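Local atomic coordinates of putative amidohydrolase (Unidentified, PDB entry 3MKV), a protein that probably acts as a zinc-dependent prolidase of the amidohydrolase superfamily, hydrolysing dipeptides that end in proline. Residues 61-66 and 321-326; 103-108 and 125-130. One frame throughout, in Å; residues are numbered along the deposited sequence.

Interaction 1. Residues 61-66 and 321-326; sequences LIDLHV and MGFGTD. With ZN (zinc ion), chain I.
H65 and D326 meet at a zinc ion, bound by NE2 of H65 at 2.0 Å and by OD1 of D326 at 2.4 Å. Their side chains run alongside each other toward the metal, with imidazole and carboxylate planes turned 59° apart. H67 and the carboxylated K193 complete the site, which recalls the His-X-His pair and aspartate of amidohydrolase barrels. The other ring nitrogen, ND1 of H65, hydrogen-bonds to E253, a second-shell residue that fixes the ring's rotation. The backbones are tied as well: N of D326 donates to O of H65 over 2.8 Å.

F323 buries as much surface as H65; CD2 of its ring lies 3.6 Å from O of I62. The ring edge is turned to the carboxylate of D63, CE2 of F323 lying 3.9 Å from OD2 of D63, while F339 stacks on the ring. The carbonyl O of F323 receives N of L64 at 2.7 Å. Between these two ends D63 bonds to both segments. With CG anti to its backbone N (chi1 -173°), it accepts H65 N at OD1 in an Asx turn, the N-H...O angle being 170°. OD2 of D63 takes the hydroxyl of T325 on its syn side, OG1 being 2.6 Å away, and also a bond from Q335. The buried carboxylate of D63 thus braces the chain next to H65 and D326, so the metal geometry probably rests on this polar second layer too.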
loop_
_atom_site.group_PDB
_atom_site.type_symbol
_atom_site.label_atom_id
_atom_site.label_comp_id
_atom_site.label_asym_id
_atom_site.label_seq_id
_atom_site.Cartn_x
_atom_site.Cartn_y
_atom_site.Cartn_z
ATOM N N LEU A 61 -28.605 -1.570 41.261
ATOM C CA LEU A 61 -27.476 -0.652 41.347
ATOM C C LEU A 61 -26.885 -0.428 39.955
ATOM O O LEU A 61 -26.962 -1.306 39.092
ATOM C CB LEU A 61 -26.404 -1.205 42.269
ATOM C CG LEU A 61 -26.792 -1.595 43.688
ATOM C CD1 LEU A 61 -25.756 -2.570 44.224
ATOM C CD2 LEU A 61 -26.860 -0.367 44.568
ATOM N N ILE A 62 -26.289 0.747 39.758
ATOM C CA ILE A 62 -25.695 1.134 38.477
ATOM C C ILE A 62 -24.221 1.512 38.655
ATOM O O ILE A 62 -23.890 2.349 39.484
ATOM C CB ILE A 62 -26.472 2.331 37.866
ATOM C CG1 ILE A 62 -27.976 2.014 37.816
ATOM C CG2 ILE A 62 -25.918 2.706 36.487
ATOM C CD1 ILE A 62 -28.826 3.078 37.139
ATOM N N ASP A 63 -23.334 0.885 37.888
ATOM C CA ASP A 63 -21.923 1.296 37.884
ATOM C C ASP A 63 -21.536 1.951 36.554
ATOM O O ASP A 63 -21.642 1.337 35.479
ATOM C CB ASP A 63 -20.985 0.132 38.215
ATOM C CG ASP A 63 -19.546 0.579 38.376
ATOM O OD1 ASP A 63 -19.170 1.615 37.788
ATOM O OD2 ASP A 63 -18.779 -0.105 39.085
ATOM N N LEU A 64 -21.083 3.204 36.644
ATOM C CA LEU A 64 -20.902 4.058 35.472
ATOM C C LEU A 64 -19.523 3.939 34.846
ATOM O O LEU A 64 -19.235 4.591 33.842
ATOM C CB LEU A 64 -21.172 5.522 35.828
ATOM C CG LEU A 64 -22.619 5.986 35.962
ATOM C CD1 LEU A 64 -22.671 7.495 36.257
ATOM C CD2 LEU A 64 -23.401 5.651 34.693
ATOM N N HIS A 65 -18.666 3.113 35.428
ATOM C CA HIS A 65 -17.308 2.981 34.908
ATOM C C HIS A 65 -16.708 1.605 35.161
ATOM O O HIS A 65 -16.014 1.388 36.138
ATOM C CB HIS A 65 -16.389 4.075 35.473
ATOM C CG HIS A 65 -15.137 4.273 34.681
ATOM N ND1 HIS A 65 -14.804 5.479 34.102
ATOM C CD2 HIS A 65 -14.145 3.413 34.354
ATOM C CE1 HIS A 65 -13.660 5.353 33.453
ATOM N NE2 HIS A 65 -13.240 4.108 33.590
ATOM N N VAL A 66 -16.971 0.674 34.263
ATOM C CA VAL A 66 -16.332 -0.627 34.342
ATOM C C VAL A 66 -15.621 -0.917 33.032
ATOM O O VAL A 66 -15.875 -0.276 32.013
ATOM C CB VAL A 66 -17.359 -1.773 34.649
ATOM C CG1 VAL A 66 -18.091 -1.504 35.947
ATOM C CG2 VAL A 66 -18.358 -1.921 33.520
ATOM N N MET A 321 -22.477 13.753 41.327
ATOM C CA MET A 321 -21.536 12.634 41.305
ATOM C C MET A 321 -22.221 11.305 41.001
ATOM O O MET A 321 -23.289 11.011 41.530
ATOM C CB MET A 321 -20.791 12.529 42.636
ATOM C CG MET A 321 -19.695 13.561 42.797
ATOM S SD MET A 321 -18.727 13.348 44.294
ATOM C CE MET A 321 -19.788 14.144 45.499
ATOM N N GLY A 322 -21.599 10.504 40.138
ATOM C CA GLY A 322 -22.122 9.184 39.807
ATOM C C GLY A 322 -21.281 8.130 40.489
ATOM O O GLY A 322 -20.290 8.439 41.127
ATOM N N PHE A 323 -21.666 6.872 40.351
ATOM C CA PHE A 323 -20.938 5.791 41.008
ATOM C C PHE A 323 -20.089 5.030 39.987
ATOM O O PHE A 323 -20.569 4.665 38.908
ATOM C CB PHE A 323 -21.939 4.866 41.709
ATOM C CG PHE A 323 -21.323 3.665 42.374
ATOM C CD1 PHE A 323 -21.141 3.633 43.749
ATOM C CD2 PHE A 323 -20.969 2.546 41.632
ATOM C CE1 PHE A 323 -20.592 2.510 44.374
ATOM C CE2 PHE A 323 -20.422 1.423 42.250
ATOM C CZ PHE A 323 -20.233 1.410 43.623
ATOM N N GLY A 324 -18.823 4.812 40.315
ATOM C CA GLY A 324 -17.948 4.071 39.430
ATOM C C GLY A 324 -16.851 3.355 40.178
ATOM O O GLY A 324 -16.536 3.705 41.316
ATOM N N THR A 325 -16.247 2.365 39.527
ATOM C CA THR A 325 -15.251 1.530 40.179
ATOM C C THR A 325 -13.924 1.456 39.414
ATOM O O THR A 325 -12.857 1.645 40.009
ATOM C CB THR A 325 -15.809 0.101 40.487
ATOM O OG1 THR A 325 -16.238 -0.532 39.274
ATOM C CG2 THR A 325 -16.999 0.173 41.469
ATOM N N ASP A 326 -13.991 1.165 38.111
ATOM C CA ASP A 326 -12.802 1.125 37.239
ATOM C C ASP A 326 -11.754 0.098 37.672
ATOM O O ASP A 326 -10.558 0.391 37.679
ATOM C CB ASP A 326 -12.151 2.514 37.144
ATOM C CG ASP A 326 -11.129 2.613 36.018
ATOM O OD1 ASP A 326 -11.217 1.829 35.047
ATOM O OD2 ASP A 326 -10.230 3.482 36.099
HETATM ZN ZN ZN I . -11.494 3.161 33.083
#

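Interaction 2. Residues 103-108 and 125-130; sequences TTVRDA and EGPRLF
Two neighbouring parallel strands of a beta-alpha-beta unit, 103-107 and 128-130, join where V105 sits between backbone groups of R128 and F130. V105 N donates to R128 O with a nearly straight N-H...O angle of 169°, and V105 O receives F130 N over 2.9 Å. The same pattern extends both ways: R128 N bonds to T103 O, and D107 N reaches F130 O at 2.8 Å. The short strand segments run nearly parallel, their axes 24° apart.

Helix 113-120 makes the crossover between the strands, as in the repeating units of the TIM-barrel fold to which this family belongs. V105 and L129 share the face turned to the helices, where L129 touches F115 and P127 packs on M97 of helix 83-99. Side by side there, CG2 of V105 meets CD2 of L129 and comes 3.7 Å from CB of P127. The place of CG2 between the backbone N and the carbonyl carbon of V105 is what turns this methyl to L129 and P127.

T104, R106, R128 and F130 lie on the other face. The arginine chain of R128 bends at chi3 and brings NH1 to OG1 of T104 at 2.7 Å, the hydroxyl meeting the guanidinium edge in its plane, although the N-H...O angle is only 134°. Salt bridges to D379 and D407 hold the same guanidinium. CG2 of T104 rests obliquely against the ring of F130, 3.7 Å from CD1, while NE of R106 hydrogen-bonds to O of L64 and its NH2 forms a salt bridge with E253.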
loop_
_atom_site.group_PDB
_atom_site.type_symbol
_atom_site.label_atom_id
_atom_site.label_comp_id
_atom_site.label_asym_id
_atom_site.label_seq_id
_atom_site.Cartn_x
_atom_site.Cartn_y
_atom_site.Cartn_z
ATOM N N THR A 103 -27.308 -4.084 38.185
ATOM C CA THR A 103 -28.227 -4.499 37.142
ATOM C C THR A 103 -27.974 -3.731 35.855
ATOM O O THR A 103 -28.412 -4.141 34.780
ATOM C CB THR A 103 -29.710 -4.398 37.588
ATOM O OG1 THR A 103 -29.952 -3.133 38.210
ATOM C CG2 THR A 103 -30.035 -5.490 38.584
ATOM N N THR A 104 -27.261 -2.616 35.972
ATOM C CA THR A 104 -26.814 -1.882 34.796
ATOM C C THR A 104 -25.379 -1.426 35.017
ATOM O O THR A 104 -24.998 -1.072 36.137
ATOM C CB THR A 104 -27.689 -0.645 34.490
ATOM O OG1 THR A 104 -29.027 -1.052 34.189
ATOM C CG2 THR A 104 -27.130 0.116 33.291
ATOM N N VAL A 105 -24.580 -1.455 33.953
ATOM C CA VAL A 105 -23.263 -0.833 33.992
ATOM C C VAL A 105 -22.960 -0.023 32.733
ATOM O O VAL A 105 -23.457 -0.324 31.640
ATOM C CB VAL A 105 -22.152 -1.860 34.217
ATOM C CG1 VAL A 105 -22.255 -2.458 35.630
ATOM C CG2 VAL A 105 -22.198 -2.948 33.119
ATOM N N ARG A 106 -22.149 1.017 32.896
ATOM C CA ARG A 106 -21.624 1.740 31.749
ATOM C C ARG A 106 -20.188 1.312 31.574
ATOM O O ARG A 106 -19.350 1.511 32.463
ATOM C CB ARG A 106 -21.708 3.253 31.946
ATOM C CG ARG A 106 -21.436 4.054 30.680
ATOM C CD ARG A 106 -21.521 5.537 30.949
ATOM N NE ARG A 106 -20.494 5.967 31.897
ATOM C CZ ARG A 106 -20.165 7.234 32.104
ATOM N NH1 ARG A 106 -20.775 8.185 31.416
ATOM N NH2 ARG A 106 -19.226 7.549 32.988
ATOM N N ASP A 107 -19.905 0.692 30.434
ATOM C CA ASP A 107 -18.550 0.260 30.160
ATOM C C ASP A 107 -17.769 1.407 29.528
ATOM O O ASP A 107 -18.200 2.004 28.537
ATOM C CB ASP A 107 -18.521 -0.998 29.293
ATOM C CG ASP A 107 -17.112 -1.497 29.059
ATOM O OD1 ASP A 107 -16.386 -0.883 28.249
ATOM O OD2 ASP A 107 -16.722 -2.494 29.689
ATOM N N ALA A 108 -16.622 1.712 30.124
ATOM C CA ALA A 108 -15.878 2.909 29.795
ATOM C C ALA A 108 -14.827 2.679 28.709
ATOM O O ALA A 108 -14.093 3.591 28.352
ATOM C CB ALA A 108 -15.240 3.480 31.058
ATOM N N GLU A 125 -25.370 -14.132 31.024
ATOM C CA GLU A 125 -26.013 -13.357 32.078
ATOM C C GLU A 125 -25.084 -12.262 32.570
ATOM O O GLU A 125 -23.889 -12.489 32.775
ATOM C CB GLU A 125 -26.397 -14.242 33.261
ATOM C CG GLU A 125 -27.564 -15.175 33.013
ATOM C CD GLU A 125 -27.740 -16.162 34.150
ATOM O OE1 GLU A 125 -26.841 -16.226 35.018
ATOM O OE2 GLU A 125 -28.770 -16.870 34.182
ATOM N N GLY A 126 -25.632 -11.072 32.761
ATOM C CA GLY A 126 -24.850 -9.981 33.297
ATOM C C GLY A 126 -25.658 -8.714 33.394
ATOM O O GLY A 126 -26.861 -8.705 33.134
ATOM N N PRO A 127 -24.991 -7.620 33.758
ATOM C CA PRO A 127 -25.678 -6.347 33.847
ATOM C C PRO A 127 -26.110 -5.896 32.452
ATOM O O PRO A 127 -25.483 -6.256 31.463
ATOM C CB PRO A 127 -24.602 -5.399 34.386
ATOM C CG PRO A 127 -23.482 -6.263 34.859
ATOM C CD PRO A 127 -23.557 -7.521 34.066
ATOM N N ARG A 128 -27.185 -5.127 32.376
ATOM C CA ARG A 128 -27.518 -4.423 31.162
ATOM C C ARG A 128 -26.321 -3.546 30.842
ATOM O O ARG A 128 -25.736 -2.934 31.740
ATOM C CB ARG A 128 -28.769 -3.576 31.381
ATOM C CG ARG A 128 -29.046 -2.594 30.273
ATOM C CD ARG A 128 -30.261 -1.753 30.593
ATOM N NE ARG A 128 -31.440 -2.564 30.889
ATOM C CZ ARG A 128 -31.780 -2.962 32.110
ATOM N NH1 ARG A 128 -31.024 -2.628 33.146
ATOM N NH2 ARG A 128 -32.878 -3.689 32.293
ATOM N N LEU A 129 -25.935 -3.499 29.569
ATOM C CA LEU A 129 -24.664 -2.867 29.187
ATOM C C LEU A 129 -24.849 -1.590 28.396
ATOM O O LEU A 129 -25.504 -1.579 27.360
ATOM C CB LEU A 129 -23.802 -3.833 28.378
ATOM C CG LEU A 129 -23.160 -5.052 29.050
ATOM C CD1 LEU A 129 -22.201 -5.715 28.068
ATOM C CD2 LEU A 129 -22.416 -4.664 30.314
ATOM N N PHE A 130 -24.270 -0.508 28.891
ATOM C CA PHE A 130 -24.151 0.717 28.107
ATOM C C PHE A 130 -22.686 0.874 27.722
ATOM O O PHE A 130 -21.853 1.270 28.549
ATOM C CB PHE A 130 -24.619 1.928 28.906
ATOM C CG PHE A 130 -26.112 2.085 28.950
ATOM C CD1 PHE A 130 -26.885 1.287 29.784
ATOM C CD2 PHE A 130 -26.740 3.034 28.169
ATOM C CE1 PHE A 130 -28.251 1.433 29.836
ATOM C CE2 PHE A 130 -28.119 3.182 28.212
ATOM C CZ PHE A 130 -28.876 2.383 29.048
#

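Overall arrangement
Both contacts are buried, and their centres lie about 10 Å apart. Interaction 2 is nested in the chain loop closed by interaction 1, and adjacent strands 56-63 and 102-107 link them: D63 O probably accepts from R106 N, and L64 O from R106 NE. Their chemistry differs with position. Interaction 1 joins a strand end to a loop at the catalytic end of the barrel, relying on zinc coordination and the D63 carboxylate, whereas interaction 2 is regular parallel pairing with aliphatic packing on one face and a threonine-arginine bond on the other. E253 bridges the two by pairing with H65 and R106, so the sheet probably helps to orient the metal site.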